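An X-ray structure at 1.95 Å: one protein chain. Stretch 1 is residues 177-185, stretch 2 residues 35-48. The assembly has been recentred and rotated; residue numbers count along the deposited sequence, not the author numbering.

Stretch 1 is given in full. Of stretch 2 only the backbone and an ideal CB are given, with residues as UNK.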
# COMPACT_ATOMS: atom_id res chain seq x y z
N ASN A 177 -2.71 -12.10 3.91
CA ASN A 177 -2.63 -10.69 4.21
C ASN A 177 -3.77 -10.34 5.14
O ASN A 177 -4.51 -9.45 4.85
CB ASN A 177 -2.68 -9.88 2.94
CG ASN A 177 -2.32 -8.41 3.15
OD1 ASN A 177 -1.39 -8.08 3.86
ND2 ASN A 177 -3.06 -7.53 2.50
N ASP A 178 -3.91 -11.09 6.23
CA ASP A 178 -5.04 -10.97 7.13
C ASP A 178 -4.80 -9.81 8.07
O ASP A 178 -4.63 -10.00 9.22
CB ASP A 178 -5.17 -12.23 8.00
CG ASP A 178 -5.08 -13.52 7.22
OD1 ASP A 178 -6.02 -13.84 6.53
OD2 ASP A 178 -4.08 -14.23 7.34
N ARG A 179 -4.75 -8.60 7.55
CA ARG A 179 -4.43 -7.44 8.33
C ARG A 179 -5.60 -6.53 8.69
O ARG A 179 -5.38 -5.53 9.28
CB ARG A 179 -3.35 -6.63 7.63
CG ARG A 179 -3.81 -5.93 6.38
CD ARG A 179 -2.72 -5.07 5.83
NE ARG A 179 -2.48 -3.95 6.68
CZ ARG A 179 -1.41 -3.19 6.67
NH1 ARG A 179 -0.44 -3.42 5.83
NH2 ARG A 179 -1.32 -2.20 7.50
N TYR A 180 -6.82 -6.90 8.32
CA TYR A 180 -8.00 -6.09 8.54
C TYR A 180 -8.89 -6.64 9.66
O TYR A 180 -9.03 -7.79 9.82
CB TYR A 180 -8.85 -6.00 7.28
CG TYR A 180 -8.19 -5.38 6.08
CD1 TYR A 180 -8.44 -4.10 5.73
CD2 TYR A 180 -7.34 -6.11 5.29
CE1 TYR A 180 -7.82 -3.54 4.64
CE2 TYR A 180 -6.74 -5.57 4.21
CZ TYR A 180 -6.99 -4.28 3.89
OH TYR A 180 -6.38 -3.74 2.81
N ILE A 181 -9.52 -5.76 10.40
CA ILE A 181 -10.50 -6.18 11.34
C ILE A 181 -11.85 -5.85 10.74
O ILE A 181 -12.07 -4.77 10.29
CB ILE A 181 -10.39 -5.45 12.65
CG1 ILE A 181 -9.02 -5.63 13.27
CG2 ILE A 181 -11.41 -5.94 13.57
CD1 ILE A 181 -8.83 -4.84 14.44
N ALA A 182 -12.73 -6.81 10.73
CA ALA A 182 -14.02 -6.61 10.15
C ALA A 182 -15.07 -6.61 11.23
O ALA A 182 -15.23 -7.57 11.91
CB ALA A 182 -14.30 -7.67 9.19
N TYR A 183 -15.78 -5.52 11.33
CA TYR A 183 -16.81 -5.33 12.30
C TYR A 183 -18.16 -5.43 11.62
O TYR A 183 -18.37 -4.86 10.60
CB TYR A 183 -16.70 -3.99 12.95
CG TYR A 183 -15.40 -3.70 13.68
CD1 TYR A 183 -15.20 -4.10 14.97
CD2 TYR A 183 -14.37 -3.02 13.07
CE1 TYR A 183 -14.06 -3.83 15.62
CE2 TYR A 183 -13.22 -2.76 13.71
CZ TYR A 183 -13.06 -3.15 14.99
OH TYR A 183 -11.91 -2.88 15.63
N VAL A 184 -19.04 -6.19 12.22
CA VAL A 184 -20.35 -6.42 11.68
C VAL A 184 -21.43 -6.14 12.70
O VAL A 184 -21.42 -6.70 13.75
CB VAL A 184 -20.46 -7.88 11.30
CG1 VAL A 184 -21.73 -8.17 10.70
CG2 VAL A 184 -19.39 -8.27 10.42
N ARG A 185 -22.39 -5.30 12.37
CA ARG A 185 -23.53 -5.11 13.22
C ARG A 185 -24.75 -5.83 12.69
O ARG A 185 -25.20 -5.55 11.63
CB ARG A 185 -23.85 -3.64 13.38
CG ARG A 185 -24.92 -3.33 14.35
CD ARG A 185 -25.69 -2.13 13.97
NE ARG A 185 -24.91 -0.94 14.13
CZ ARG A 185 -25.10 0.16 13.44
NH1 ARG A 185 -26.08 0.22 12.56
NH2 ARG A 185 -24.33 1.19 13.63
N UNK A 35 -6.39 -19.91 14.51
CA UNK A 35 -7.30 -19.00 15.15
C UNK A 35 -6.85 -17.56 14.88
O UNK A 35 -5.87 -17.14 15.43
CB UNK A 35 -7.38 -19.28 16.65
N UNK A 36 -7.60 -16.82 14.06
CA UNK A 36 -7.30 -15.45 13.68
C UNK A 36 -8.40 -14.50 14.10
O UNK A 36 -9.55 -14.85 14.13
CB UNK A 36 -7.08 -15.35 12.17
N UNK A 37 -8.02 -13.29 14.43
CA UNK A 37 -8.96 -12.26 14.76
C UNK A 37 -9.06 -11.18 13.70
O UNK A 37 -9.77 -10.24 13.86
CB UNK A 37 -8.58 -11.63 16.10
N UNK A 38 -8.30 -11.37 12.64
CA UNK A 38 -8.22 -10.45 11.53
C UNK A 38 -8.45 -11.20 10.22
O UNK A 38 -8.32 -12.38 10.17
CB UNK A 38 -6.87 -9.73 11.52
N UNK A 39 -8.83 -10.47 9.19
CA UNK A 39 -9.21 -11.02 7.91
C UNK A 39 -8.57 -10.27 6.75
O UNK A 39 -7.99 -9.23 6.90
CB UNK A 39 -10.73 -11.00 7.77
N UNK A 40 -8.72 -10.86 5.58
CA UNK A 40 -8.33 -10.29 4.31
C UNK A 40 -9.26 -9.15 3.96
O UNK A 40 -10.33 -9.07 4.45
CB UNK A 40 -8.33 -11.35 3.21
N UNK A 41 -8.83 -8.27 3.08
CA UNK A 41 -9.54 -7.05 2.80
C UNK A 41 -10.94 -7.19 2.28
O UNK A 41 -11.78 -6.43 2.58
CB UNK A 41 -8.73 -6.23 1.79
N UNK A 42 -11.13 -8.19 1.47
CA UNK A 42 -12.35 -8.43 0.75
C UNK A 42 -13.56 -8.79 1.56
O UNK A 42 -14.64 -8.62 1.11
CB UNK A 42 -12.10 -9.55 -0.27
N UNK A 43 -13.35 -9.34 2.73
CA UNK A 43 -14.41 -9.91 3.51
C UNK A 43 -15.49 -8.98 4.01
O UNK A 43 -16.63 -9.26 3.81
CB UNK A 43 -13.79 -10.61 4.72
N UNK A 44 -15.14 -7.87 4.61
CA UNK A 44 -16.19 -7.04 5.18
C UNK A 44 -17.21 -6.51 4.19
O UNK A 44 -18.35 -6.61 4.42
CB UNK A 44 -15.55 -5.85 5.90
N UNK A 45 -16.78 -5.97 3.07
CA UNK A 45 -17.74 -5.44 2.10
C UNK A 45 -18.64 -6.52 1.57
O UNK A 45 -19.79 -6.28 1.39
CB UNK A 45 -17.01 -4.76 0.94
N UNK A 46 -18.11 -7.70 1.35
CA UNK A 46 -18.88 -8.81 0.87
C UNK A 46 -19.95 -9.23 1.86
O UNK A 46 -21.03 -9.58 1.48
CB UNK A 46 -17.96 -9.99 0.56
N UNK A 47 -19.65 -9.18 3.14
CA UNK A 47 -20.62 -9.54 4.12
C UNK A 47 -21.81 -8.60 4.11
O UNK A 47 -22.92 -9.04 4.17
CB UNK A 47 -19.97 -9.57 5.51
N UNK A 48 -21.56 -7.31 4.01
CA UNK A 48 -22.67 -6.38 3.99
C UNK A 48 -23.57 -6.58 2.80
O UNK A 48 -24.76 -6.49 2.90
CB UNK A 48 -22.15 -4.94 4.01

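Position 35 lies beyond the reach of stretch 1, on extended backbone (phi/psi -144/109), so this contact sets no preference; the residue is Asp35. At 36 the CA-to-CB bond points toward stretch 1, yet nothing there comes within 5.5 Å of the ideal CB. A long side chain could bridge that gap to the carboxylate of Asp178, and a basic, polar or aromatic group would all be plausible. The residue is Phe36, whose CE2 lies 4.0 Å from Asp178 OD2, a ring carbon rather than a charged partner. Position 37 points sideways into open space and tolerates almost anything; it is Ser37. Its backbone matters more, since a water accepts from Ala182 N (3.1 Å to the water) and donates to Ser37 O (2.8 Å), so that it bridges the backbones of the two stretches.

Position 38 faces stretch 1 closely. Its ideal CB is 3.2 Å from Asp178 O and 3.4 Å from Tyr180 O, and the aliphatic side chain of Ile181 is nearby. An extended side chain with an aliphatic stem and a terminal donor would exploit this setting; lysine, arginine or glutamine could qualify. It is Gln38, with chi1 m and chi2 t: CG packs 4.0 Å from Ile181 CG1, while NE2 donates to Asp178 O at 3.3 Å.

At 39 the backbone does the pairing. The nitrogen of 39 donates to Tyr180 O and its carbonyl oxygen accepts from Tyr180 N, forming a single antiparallel bridge. CA-to-CB points away overall, but the ideal CB is 5.1 Å from Ala182 CB, so a modest branched aliphatic residue could reach back. The residue is Val39. Its N lies 2.8 Å from Tyr180 O and its O 3.0 Å from Tyr180 N, while CG2 approaches Ala182 CB at 4.0 Å and Tyr180 CB at 4.3 Å.

Position 40 points away, leaving a small or polar residue among many options; Ser40 opens a type I turn ending at 43. Position 41 is more restrictive: an ideal CB would sit only 3.2 Å from Tyr180 CE2. Glycine avoids this crowding, although its phi/psi of -60/-36 would suit other residues. Gly41 CA instead lies over one face of the Tyr180 ring, 3.7 Å from its centroid, in a CH-pi contact. Position 42 points away and is unconstrained by stretch 1; it is Gly42.

At 43, CA-to-CB points toward stretch 1, but the ideal CB remains 5.4 Å from Ala182 CB. Several aliphatic residues would fit, and Val43 makes no close contact. At 44 the separation from Ala182 CB falls to 4.0 Å, favouring a small apolar residue: Ala44 packs methyl to methyl, CB to Ala182 CB, at 3.9 Å. Positions 45 and 46 are out of reach of stretch 1, so many residues would do; they are Pro45 and Ala46. One helical turn beyond 43, position 47 again points toward stretch 1, where Val184 CG2 invites a branched or long aliphatic side chain; Ile47 CG2 meets Val184 CG2 at 4.4 Å. Position 48 turns sideways without contact, and is Gln48.

Stretch 2 (35-48) DFSQVSGGVAPAIQ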
# COMPACT_ATOMS: atom_id res chain seq x y z
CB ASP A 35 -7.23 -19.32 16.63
CG ASP A 35 -8.19 -18.56 17.45
OD1 ASP A 35 -8.49 -17.42 17.13
OD2 ASP A 35 -8.64 -19.11 18.45
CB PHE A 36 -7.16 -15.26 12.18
CG PHE A 36 -6.28 -16.24 11.49
CD1 PHE A 36 -5.35 -16.97 12.15
CD2 PHE A 36 -6.39 -16.41 10.12
CE1 PHE A 36 -4.57 -17.83 11.49
CE2 PHE A 36 -5.61 -17.27 9.48
CZ PHE A 36 -4.70 -17.99 10.16
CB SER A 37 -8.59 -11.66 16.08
OG SER A 37 -8.89 -12.53 17.12
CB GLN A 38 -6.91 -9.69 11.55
CG GLN A 38 -6.73 -8.86 12.77
CD GLN A 38 -5.54 -7.92 12.78
OE1 GLN A 38 -5.35 -7.19 13.70
NE2 GLN A 38 -4.75 -7.94 11.75
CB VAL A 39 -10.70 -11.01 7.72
CG1 VAL A 39 -11.40 -11.81 8.76
CG2 VAL A 39 -11.20 -9.63 7.71
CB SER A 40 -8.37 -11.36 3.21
OG SER A 40 -7.55 -12.46 3.48
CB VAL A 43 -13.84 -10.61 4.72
CG1 VAL A 43 -14.90 -11.20 5.52
CG2 VAL A 43 -12.87 -11.60 4.33
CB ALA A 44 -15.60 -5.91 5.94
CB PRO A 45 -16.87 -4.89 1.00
CG PRO A 45 -15.51 -5.11 1.39
CD PRO A 45 -15.43 -5.50 2.78
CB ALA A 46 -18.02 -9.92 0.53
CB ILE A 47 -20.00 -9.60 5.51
CG1 ILE A 47 -19.14 -10.83 5.63
CG2 ILE A 47 -21.03 -9.67 6.54
CD1 ILE A 47 -18.32 -10.83 6.81
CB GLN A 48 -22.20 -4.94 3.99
CG GLN A 48 -23.32 -4.02 4.30
CD GLN A 48 -22.90 -2.64 4.58
OE1 GLN A 48 -21.96 -2.40 5.29
NE2 GLN A 48 -23.60 -1.70 4.03
O HOH W 1 -11.77 -9.43 12.09
O HOH W 2 -5.88 -8.74 2.35
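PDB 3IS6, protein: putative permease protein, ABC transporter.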